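Local coordinates for protein beta-n-acetylhexosaminidase (PDB 4AZI) that probably removes terminal beta-linked N-acetylglucosamine residues from glycans, as a family 20 glycoside hydrolase module of an exo-beta-D-N-acetylglucosaminidase, at residues 43-48 and 327-332; 13-16 and 21-24; 303-308 and 312-317. The protein carries 2 engineered substitutions. All coordinates share one frame; numbering follows the deposited sequence.

Contact 1. Residues 43-48 and 327-332; sequences HLLLGN and SIWADR. With OAN (O-(2-acetamido-2-deoxy D-glucopyranosylidene) amino-N-phenylcarbamate), chain C.
Leu45 and Trp329 make the apolar part of this contact, their side chains crossing at about a right angle. Both methyls of Leu45 converge on one corner of the indole, CD1 lying 3.9 Å from Trp329 CZ3 and CD2 just as near. The methyls approach obliquely. Trp329 gets there by placing CG anti to its carbonyl carbon (chi1 -58°), which swings the indole from strand 321-329 towards strand 41-45. Tyr280 packs edge-to-face with the indole.

Asn48 supplies the polar neighbour. Its ND2 comes to the indole edge, near the ring plane, 4.1 Å from Trp329 CZ3, with the amide turned 48° from the ring. This is contact without a hydrogen bond: ND2 donates to Asp16 OD1, and Asn48 OD1 accepts from Asn116, so the amide is anchored at both ends.

The ligand supplies the third kind of interaction. Its sugar ring lies over one face of Trp329, with CAE 3.6 Å above the plane and displaced towards the rim. Asp331 then grips two hydroxyls, one with each carboxylate oxygen: OAK of the ligand donates to Asp331 OD1 at 2.6 Å, and OAM donates to Asp331 OD2 at 2.7 Å. OAK, the hydroxyl on CAD, also sits 3.3 Å from Trp329 CE3, between carboxylate and indole. Arg19, Asp182, Glu183, Tyr280 and Tyr292 add further hydrogen bonds to the ligand.

A flat aromatic platform is thus paired with a two-pronged carboxylate: the indole supports the CAC-CAD-CAE side of the sugar, while Asp331 binds the hydroxyls on ring carbon CAD and exocyclic carbon CAF. That is consistent with recognition of a terminal, non-reducing GlcNAc by an exo-acting enzyme.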
loop_
_atom_site.group_PDB
_atom_site.type_symbol
_atom_site.label_atom_id
_atom_site.label_comp_id
_atom_site.label_asym_id
_atom_site.label_seq_id
_atom_site.Cartn_x
_atom_site.Cartn_y
_atom_site.Cartn_z
ATOM N N HIS A 43 3.364 1.483 -3.043
ATOM C CA HIS A 43 2.496 0.668 -2.208
ATOM C C HIS A 43 1.647 -0.162 -3.112
ATOM O O HIS A 43 0.874 0.372 -3.917
ATOM C CB HIS A 43 1.639 1.547 -1.308
ATOM C CG HIS A 43 0.664 0.783 -0.443
ATOM N ND1 HIS A 43 -0.605 0.537 -0.826
ATOM C CD2 HIS A 43 0.809 0.217 0.825
ATOM C CE1 HIS A 43 -1.240 -0.149 0.144
ATOM N NE2 HIS A 43 -0.377 -0.345 1.153
ATOM N N LEU A 44 1.795 -1.479 -3.005
ATOM C CA LEU A 44 1.120 -2.385 -3.923
ATOM C C LEU A 44 0.163 -3.356 -3.224
ATOM O O LEU A 44 0.577 -4.305 -2.540
ATOM C CB LEU A 44 2.141 -3.123 -4.804
ATOM C CG LEU A 44 1.633 -3.893 -6.037
ATOM C CD1 LEU A 44 1.106 -2.972 -7.133
ATOM C CD2 LEU A 44 2.727 -4.804 -6.591
ATOM N N LEU A 45 -1.132 -3.099 -3.398
ATOM C CA LEU A 45 -2.155 -4.022 -2.934
ATOM C C LEU A 45 -2.168 -5.204 -3.888
ATOM O O LEU A 45 -2.292 -5.037 -5.112
ATOM C CB LEU A 45 -3.530 -3.346 -2.849
ATOM C CG LEU A 45 -3.612 -2.170 -1.876
ATOM C CD1 LEU A 45 -3.771 -0.853 -2.629
ATOM C CD2 LEU A 45 -4.745 -2.355 -0.881
ATOM N N LEU A 46 -1.977 -6.389 -3.319
ATOM C CA LEU A 46 -1.944 -7.627 -4.075
ATOM C C LEU A 46 -3.156 -8.468 -3.713
ATOM O O LEU A 46 -3.726 -9.147 -4.565
ATOM C CB LEU A 46 -0.636 -8.387 -3.813
ATOM C CG LEU A 46 0.623 -7.697 -4.350
ATOM C CD1 LEU A 46 1.885 -8.223 -3.678
ATOM C CD2 LEU A 46 0.713 -7.823 -5.867
ATOM N N GLY A 47 -3.534 -8.423 -2.442
ATOM C CA GLY A 47 -4.821 -8.939 -2.004
ATOM C C GLY A 47 -5.700 -7.766 -1.617
ATOM O O GLY A 47 -5.391 -7.048 -0.664
ATOM N N ASN A 48 -6.782 -7.569 -2.368
ATOM C CA ASN A 48 -7.769 -6.514 -2.102
ATOM C C ASN A 48 -8.981 -6.828 -2.966
ATOM O O ASN A 48 -9.034 -6.461 -4.161
ATOM C CB ASN A 48 -7.189 -5.119 -2.379
ATOM C CG ASN A 48 -8.068 -3.988 -1.863
ATOM O OD1 ASN A 48 -8.403 -3.916 -0.669
ATOM N ND2 ASN A 48 -8.416 -3.070 -2.755
ATOM N N SER A 327 -3.204 7.614 -3.426
ATOM C CA SER A 327 -3.787 6.297 -3.664
ATOM C C SER A 327 -4.662 6.183 -4.909
ATOM O O SER A 327 -5.602 6.970 -5.100
ATOM C CB SER A 327 -4.585 5.833 -2.450
ATOM O OG SER A 327 -3.871 6.015 -1.240
ATOM N N ILE A 328 -4.350 5.172 -5.725
ATOM C CA ILE A 328 -5.077 4.871 -6.961
ATOM C C ILE A 328 -5.900 3.601 -6.749
ATOM O O ILE A 328 -5.340 2.529 -6.526
ATOM C CB ILE A 328 -4.120 4.675 -8.162
ATOM C CG1 ILE A 328 -3.126 5.844 -8.301
ATOM C CG2 ILE A 328 -4.902 4.492 -9.462
ATOM C CD1 ILE A 328 -3.742 7.241 -8.323
ATOM N N TRP A 329 -7.222 3.721 -6.794
ATOM C CA TRP A 329 -8.088 2.573 -6.503
ATOM C C TRP A 329 -8.806 2.037 -7.716
ATOM O O TRP A 329 -9.000 2.750 -8.703
ATOM C CB TRP A 329 -9.082 2.909 -5.400
ATOM C CG TRP A 329 -8.455 3.338 -4.089
ATOM C CD1 TRP A 329 -8.276 4.640 -3.630
ATOM C CD2 TRP A 329 -7.926 2.478 -3.009
ATOM N NE1 TRP A 329 -7.696 4.648 -2.384
ATOM C CE2 TRP A 329 -7.450 3.386 -1.958
ATOM C CE3 TRP A 329 -7.786 1.103 -2.826
ATOM C CZ2 TRP A 329 -6.877 2.918 -0.780
ATOM C CZ3 TRP A 329 -7.208 0.641 -1.626
ATOM C CH2 TRP A 329 -6.768 1.526 -0.630
ATOM N N ALA A 330 -9.210 0.770 -7.649
ATOM C CA ALA A 330 -9.836 0.108 -8.780
ATOM C C ALA A 330 -11.261 -0.395 -8.532
ATOM O O ALA A 330 -11.643 -1.441 -9.069
ATOM C CB ALA A 330 -8.944 -1.022 -9.269
ATOM N N ASP A 331 -12.048 0.354 -7.754
ATOM C CA ASP A 331 -13.427 -0.038 -7.375
ATOM C C ASP A 331 -14.263 -0.652 -8.504
ATOM O O ASP A 331 -14.994 -1.616 -8.296
ATOM C CB ASP A 331 -14.179 1.149 -6.760
ATOM C CG ASP A 331 -13.535 1.654 -5.472
ATOM O OD1 ASP A 331 -12.284 1.696 -5.389
ATOM O OD2 ASP A 331 -14.280 2.017 -4.539
ATOM N N ARG A 332 -14.164 -0.075 -9.692
ATOM C CA ARG A 332 -14.722 -0.694 -10.883
ATOM C C ARG A 332 -13.542 -1.137 -11.749
ATOM O O ARG A 332 -12.994 -0.345 -12.516
ATOM C CB ARG A 332 -15.661 0.284 -11.603
ATOM C CG ARG A 332 -16.902 0.637 -10.782
ATOM C CD ARG A 332 -17.632 1.872 -11.303
ATOM N NE ARG A 332 -16.794 3.068 -11.212
ATOM C CZ ARG A 332 -16.334 3.758 -12.257
ATOM N NH1 ARG A 332 -16.644 3.400 -13.503
ATOM N NH2 ARG A 332 -15.562 4.816 -12.052
HETATM C CAH OAN C . -8.862 2.123 3.122
HETATM C CAG OAN C . -9.729 2.512 1.915
HETATM O OAN OAN C . -9.511 3.550 1.309
HETATM N NAI OAN C . -10.707 1.655 1.613
HETATM C CAB OAN C . -11.653 1.815 0.489
HETATM C CAC OAN C . -11.012 1.297 -0.800
HETATM O OAJ OAN C . -11.163 -0.127 -0.865
HETATM C CAD OAN C . -11.645 1.937 -2.027
HETATM O OAK OAN C . -11.013 1.382 -3.172
HETATM C CAE OAN C . -11.405 3.454 -1.989
HETATM C CAF OAN C . -12.036 4.232 -3.148
HETATM O OAM OAN C . -13.463 4.151 -3.084
HETATM O OAL OAN C . -11.852 4.064 -0.749
HETATM C CAA OAN C . -12.133 3.274 0.332
HETATM N NAY OAN C . -12.848 3.821 1.293
HETATM O OAQ OAN C . -13.242 5.110 1.086
HETATM C CAP OAN C . -14.436 5.434 1.664
HETATM O OAR OAN C . -14.850 6.593 1.598
HETATM N NAO OAN C . -15.101 4.441 2.275
HETATM C CAS OAN C . -16.264 4.571 2.932
HETATM C CAT OAN C . -16.340 4.067 4.231
HETATM C CAU OAN C . -17.523 4.168 4.961
HETATM C CAV OAN C . -18.641 4.779 4.395
HETATM C CAW OAN C . -18.575 5.287 3.090
HETATM C CAX OAN C . -17.389 5.181 2.356
#

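Contact 2. Residues 13-16 and 21-24; sequences ISID and YFTL
Ile15 sets its CG2 methyl over the face of the Phe22 ring, a CH-pi contact 3.8 Å from CG2 to the ring centroid and only 14° off the ring normal. The conformation of Ile15 explains the fit: CG1 stands anti to the carbonyl carbon (chi1 -62°), which puts CG2 anti to the backbone N and sends it out towards the aromatic. The two side chains meet at about a right angle, with the methyl displaced a little from the ring centre towards the rim. Phe22 turns its ring back to the strand with CG beside its own backbone N (chi1 -77°). Its edge receives a backbone atom, Asp16 O, 3.6 Å from Phe22 CE1.

This is the turn from strand 10-16 into helix 24-37, the first beta-to-alpha connection of the TIM barrel, and Phe22 bridges strand and helix, touching Ile15 on one and Leu27 on the other. Thr23 is the N-cap of that helix, and its own N is held by Gln26 OE1. Further out, Tyr337 packs edge-to-face with Phe22, while Ile30 and Ile328 touch Ile15. The carboxylate of Asp16 makes a salt bridge with Arg19 and accepts a hydrogen bond from the backbone N of Ala330.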
loop_
_atom_site.group_PDB
_atom_site.type_symbol
_atom_site.label_atom_id
_atom_site.label_comp_id
_atom_site.label_asym_id
_atom_site.label_seq_id
_atom_site.Cartn_x
_atom_site.Cartn_y
_atom_site.Cartn_z
ATOM N N ILE A 13 3.240 6.191 -3.637
ATOM C CA ILE A 13 2.140 6.012 -4.579
ATOM C C ILE A 13 1.547 4.616 -4.354
ATOM O O ILE A 13 2.268 3.613 -4.365
ATOM C CB ILE A 13 2.577 6.266 -6.065
ATOM C CG1 ILE A 13 1.425 6.025 -7.052
ATOM C CG2 ILE A 13 3.820 5.465 -6.444
ATOM C CD1 ILE A 13 0.231 6.943 -6.849
ATOM N N SER A 14 0.243 4.560 -4.101
ATOM C CA SER A 14 -0.450 3.282 -3.895
ATOM C C SER A 14 -1.209 2.887 -5.157
ATOM O O SER A 14 -1.855 3.731 -5.774
ATOM C CB SER A 14 -1.400 3.350 -2.692
ATOM O OG SER A 14 -2.107 2.130 -2.516
ATOM N N ILE A 15 -1.116 1.606 -5.521
ATOM C CA ILE A 15 -1.780 1.048 -6.704
ATOM C C ILE A 15 -2.599 -0.195 -6.313
ATOM O O ILE A 15 -2.049 -1.191 -5.823
ATOM C CB ILE A 15 -0.757 0.675 -7.819
ATOM C CG1 ILE A 15 0.023 1.904 -8.345
ATOM C CG2 ILE A 15 -1.415 -0.114 -8.940
ATOM C CD1 ILE A 15 -0.789 2.966 -9.081
ATOM N N ASP A 16 -3.909 -0.121 -6.537
ATOM C CA ASP A 16 -4.844 -1.214 -6.259
ATOM C C ASP A 16 -4.725 -2.297 -7.339
ATOM O O ASP A 16 -5.534 -2.366 -8.269
ATOM C CB ASP A 16 -6.279 -0.639 -6.164
ATOM C CG ASP A 16 -7.337 -1.667 -5.737
ATOM O OD1 ASP A 16 -7.014 -2.830 -5.406
ATOM O OD2 ASP A 16 -8.532 -1.290 -5.742
ATOM N N TYR A 21 -5.967 -6.302 -12.534
ATOM C CA TYR A 21 -4.662 -6.816 -12.959
ATOM C C TYR A 21 -3.808 -5.704 -13.562
ATOM O O TYR A 21 -4.279 -4.923 -14.392
ATOM C CB TYR A 21 -4.806 -7.998 -13.937
ATOM C CG TYR A 21 -3.481 -8.599 -14.378
ATOM C CD1 TYR A 21 -2.834 -9.565 -13.603
ATOM C CD2 TYR A 21 -2.874 -8.197 -15.566
ATOM C CE1 TYR A 21 -1.618 -10.109 -14.002
ATOM C CE2 TYR A 21 -1.657 -8.732 -15.975
ATOM C CZ TYR A 21 -1.032 -9.685 -15.192
ATOM O OH TYR A 21 0.181 -10.212 -15.602
ATOM N N PHE A 22 -2.557 -5.634 -13.119
ATOM C CA PHE A 22 -1.545 -4.772 -13.724
ATOM C C PHE A 22 -0.400 -5.670 -14.184
ATOM O O PHE A 22 0.047 -6.540 -13.435
ATOM C CB PHE A 22 -1.003 -3.744 -12.717
ATOM C CG PHE A 22 -1.923 -2.579 -12.458
ATOM C CD1 PHE A 22 -3.013 -2.708 -11.608
ATOM C CD2 PHE A 22 -1.684 -1.339 -13.046
ATOM C CE1 PHE A 22 -3.863 -1.635 -11.368
ATOM C CE2 PHE A 22 -2.532 -0.261 -12.808
ATOM C CZ PHE A 22 -3.623 -0.413 -11.963
ATOM N N THR A 23 0.084 -5.471 -15.405
ATOM C CA THR A 23 1.212 -6.267 -15.883
ATOM C C THR A 23 2.474 -5.779 -15.199
ATOM O O THR A 23 2.546 -4.621 -14.773
ATOM C CB THR A 23 1.430 -6.141 -17.411
ATOM O OG1 THR A 23 1.918 -4.830 -17.711
ATOM C CG2 THR A 23 0.144 -6.406 -18.178
ATOM N N LEU A 24 3.473 -6.652 -15.108
ATOM C CA LEU A 24 4.773 -6.263 -14.570
ATOM C C LEU A 24 5.336 -5.013 -15.257
ATOM O O LEU A 24 5.850 -4.125 -14.583
ATOM C CB LEU A 24 5.769 -7.436 -14.610
ATOM C CG LEU A 24 7.250 -7.178 -14.304
ATOM C CD1 LEU A 24 7.476 -6.689 -12.877
ATOM C CD2 LEU A 24 8.063 -8.436 -14.588
#

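Contact 3. Residues 303-308 and 312-317; sequences KTPFNQ and TKYPEV
Tyr314 is the centre of this contact, and Gln308 holds its backbone. The amide N of Tyr314 donates to Gln308 OE1 over 2.8 Å in a nearly straight bond (171°), although the donor stands above the carbonyl plane and off the lone pairs. With CG anti to the backbone N of Gln308 (chi1 179°), the extended chain carries OE1 to Tyr314 N; the two side chains pass in opposite directions. Thr312 O lies 3.0 Å from Gln308 CD, and Gln308 NE2, though near it, is badly angled for a hydrogen bond.

The phenol ring is clasped on both faces. Asn307 CB makes a CH-pi contact 3.9 Å from the ring centroid, displaced towards the rim, while Pro315 CB sits over the centre of the opposite face. Asn307 and Tyr314 run side by side in the same direction, bringing Asn307 ND2 to Tyr314 OH in a weak hydrogen bond of 3.4 Å. Obliquely to the ring, Pro305 CB lies 3.9 Å from Tyr314 CD2.

Behind these groups, a type I turn from Pro305 to Gln308, closed by Gln308 N to Pro305 O, presents Asn307 and Gln308 together. Lys9 donates to Asn307 OD1 and fixes that amide, and Asn276 binds the carbonyl of Gln308. On the other side, Thr312 OG1 is hydrogen-bonded to Leu309 O, just before the segment, and Val317 N bonds to Lys313 O.

The peptide before Pro315 is cis, and Pro315 packs against the ring of the preceding tyrosine, as in the familiar aromatic-cis-proline pairing. It lies in the surface loop that joins helix 294-303 to strand 321-329, an alpha-to-beta connection of the TIM barrel.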
loop_
_atom_site.group_PDB
_atom_site.type_symbol
_atom_site.label_atom_id
_atom_site.label_comp_id
_atom_site.label_asym_id
_atom_site.label_seq_id
_atom_site.Cartn_x
_atom_site.Cartn_y
_atom_site.Cartn_z
ATOM N N LYS A 303 -4.214 21.639 -2.457
ATOM C CA LYS A 303 -5.087 22.221 -1.426
ATOM C C LYS A 303 -4.918 21.624 -0.028
ATOM O O LYS A 303 -4.993 22.343 0.965
ATOM C CB LYS A 303 -6.552 22.099 -1.862
ATOM C CG LYS A 303 -7.435 23.273 -1.471
ATOM C CD LYS A 303 -8.599 23.405 -2.449
ATOM C CE LYS A 303 -9.199 24.802 -2.410
ATOM N N THR A 304 -4.717 20.312 0.049
ATOM C CA THR A 304 -4.478 19.639 1.326
ATOM C C THR A 304 -2.977 19.610 1.588
ATOM O O THR A 304 -2.233 19.145 0.735
ATOM C CB THR A 304 -5.002 18.193 1.294
ATOM O OG1 THR A 304 -6.377 18.195 0.897
ATOM C CG2 THR A 304 -4.863 17.529 2.672
ATOM N N PRO A 305 -2.523 20.103 2.766
ATOM C CA PRO A 305 -1.083 20.052 3.033
ATOM C C PRO A 305 -0.525 18.627 3.152
ATOM O O PRO A 305 -1.246 17.694 3.536
ATOM C CB PRO A 305 -0.940 20.825 4.346
ATOM C CG PRO A 305 -2.112 21.756 4.362
ATOM C CD PRO A 305 -3.228 20.953 3.745
ATOM N N PHE A 306 0.749 18.475 2.794
ATOM C CA PHE A 306 1.442 17.179 2.763
ATOM C C PHE A 306 1.344 16.484 4.114
ATOM O O PHE A 306 1.166 15.267 4.182
ATOM C CB PHE A 306 2.919 17.398 2.391
ATOM C CG PHE A 306 3.749 16.138 2.350
ATOM C CD1 PHE A 306 3.842 15.390 1.188
ATOM C CD2 PHE A 306 4.475 15.725 3.470
ATOM C CE1 PHE A 306 4.629 14.241 1.139
ATOM C CE2 PHE A 306 5.256 14.578 3.430
ATOM C CZ PHE A 306 5.337 13.839 2.258
ATOM N N ASN A 307 1.474 17.262 5.178
ATOM C CA ASN A 307 1.431 16.731 6.531
ATOM C C ASN A 307 0.028 16.677 7.145
ATOM O O ASN A 307 -0.123 16.243 8.293
ATOM C CB ASN A 307 2.380 17.525 7.448
ATOM C CG ASN A 307 3.851 17.200 7.205
ATOM O OD1 ASN A 307 4.204 16.080 6.833
ATOM N ND2 ASN A 307 4.720 18.185 7.432
ATOM N N GLN A 308 -1.001 17.093 6.404
ATOM C CA GLN A 308 -2.333 17.176 7.013
ATOM C C GLN A 308 -3.058 15.832 7.086
ATOM O O GLN A 308 -3.397 15.254 6.069
ATOM C CB GLN A 308 -3.192 18.224 6.317
ATOM C CG GLN A 308 -4.584 18.342 6.898
ATOM C CD GLN A 308 -5.278 19.609 6.461
ATOM O OE1 GLN A 308 -4.846 20.713 6.796
ATOM N NE2 GLN A 308 -6.371 19.456 5.717
ATOM N N THR A 312 -8.291 16.825 10.235
ATOM C CA THR A 312 -7.520 17.820 10.982
ATOM C C THR A 312 -7.101 18.988 10.105
ATOM O O THR A 312 -6.959 18.854 8.882
ATOM C CB THR A 312 -6.242 17.237 11.642
ATOM O OG1 THR A 312 -5.305 16.850 10.625
ATOM C CG2 THR A 312 -6.565 16.052 12.547
ATOM N N LYS A 313 -6.893 20.133 10.751
ATOM C CA LYS A 313 -6.463 21.353 10.078
ATOM C C LYS A 313 -4.999 21.633 10.431
ATOM O O LYS A 313 -4.676 21.972 11.578
ATOM C CB LYS A 313 -7.368 22.521 10.486
ATOM C CG LYS A 313 -7.034 23.860 9.852
ATOM C CD LYS A 313 -8.037 24.922 10.294
ATOM C CE LYS A 313 -7.661 26.308 9.796
ATOM N NZ LYS A 313 -7.526 26.312 8.314
ATOM N N TYR A 314 -4.125 21.459 9.441
ATOM C CA TYR A 314 -2.689 21.661 9.607
ATOM C C TYR A 314 -2.342 23.122 9.299
ATOM O O TYR A 314 -2.856 23.673 8.325
ATOM C CB TYR A 314 -1.925 20.719 8.669
ATOM C CG TYR A 314 -0.419 20.785 8.791
ATOM C CD1 TYR A 314 0.257 20.019 9.739
ATOM C CD2 TYR A 314 0.336 21.604 7.941
ATOM C CE1 TYR A 314 1.642 20.081 9.859
ATOM C CE2 TYR A 314 1.723 21.662 8.043
ATOM C CZ TYR A 314 2.368 20.898 9.000
ATOM O OH TYR A 314 3.742 20.957 9.108
ATOM N N PRO A 315 -1.450 23.747 10.100
ATOM C CA PRO A 315 -0.652 23.203 11.194
ATOM C C PRO A 315 -1.248 23.331 12.597
ATOM O O PRO A 315 -0.579 22.952 13.550
ATOM C CB PRO A 315 0.633 24.032 11.113
ATOM C CG PRO A 315 0.176 25.366 10.610
ATOM C CD PRO A 315 -1.116 25.165 9.854
ATOM N N GLU A 316 -2.468 23.852 12.730
ATOM C CA GLU A 316 -3.138 23.937 14.044
ATOM C C GLU A 316 -3.091 22.607 14.802
ATOM O O GLU A 316 -2.838 22.572 16.008
ATOM C CB GLU A 316 -4.589 24.427 13.906
ATOM C CG GLU A 316 -5.377 24.474 15.217
ATOM C CD GLU A 316 -4.847 25.494 16.220
ATOM O OE1 GLU A 316 -4.373 26.576 15.807
ATOM O OE2 GLU A 316 -4.911 25.223 17.439
ATOM N N VAL A 317 -3.362 21.523 14.080
ATOM C CA VAL A 317 -3.108 20.165 14.551
ATOM C C VAL A 317 -1.874 19.708 13.780
ATOM O O VAL A 317 -1.846 19.752 12.533
ATOM C CB VAL A 317 -4.307 19.220 14.283
ATOM C CG1 VAL A 317 -3.936 17.771 14.563
ATOM C CG2 VAL A 317 -5.516 19.625 15.119
#

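Contacts 1 and 2 are neighbours in the eight-stranded parallel barrel, their centres about 7 Å apart. Strand 10-16 runs between strands 41-45 and 321-329, so contact 2 sits where the barrel closes, and His43 probably bonds to Ile13 and Ser14. Contact 2 comes first along the chain, followed by residues 43-48; contact 3 falls within the long excursion to residues 327-332. It lies remote from the others, its centre about 25 Å from that of contact 1 and 28 Å from that of contact 2, on the connection entering the last strand. Thus ligand binding and the adjacent first connection share one region, whereas contact 3 belongs to a distant surface loop.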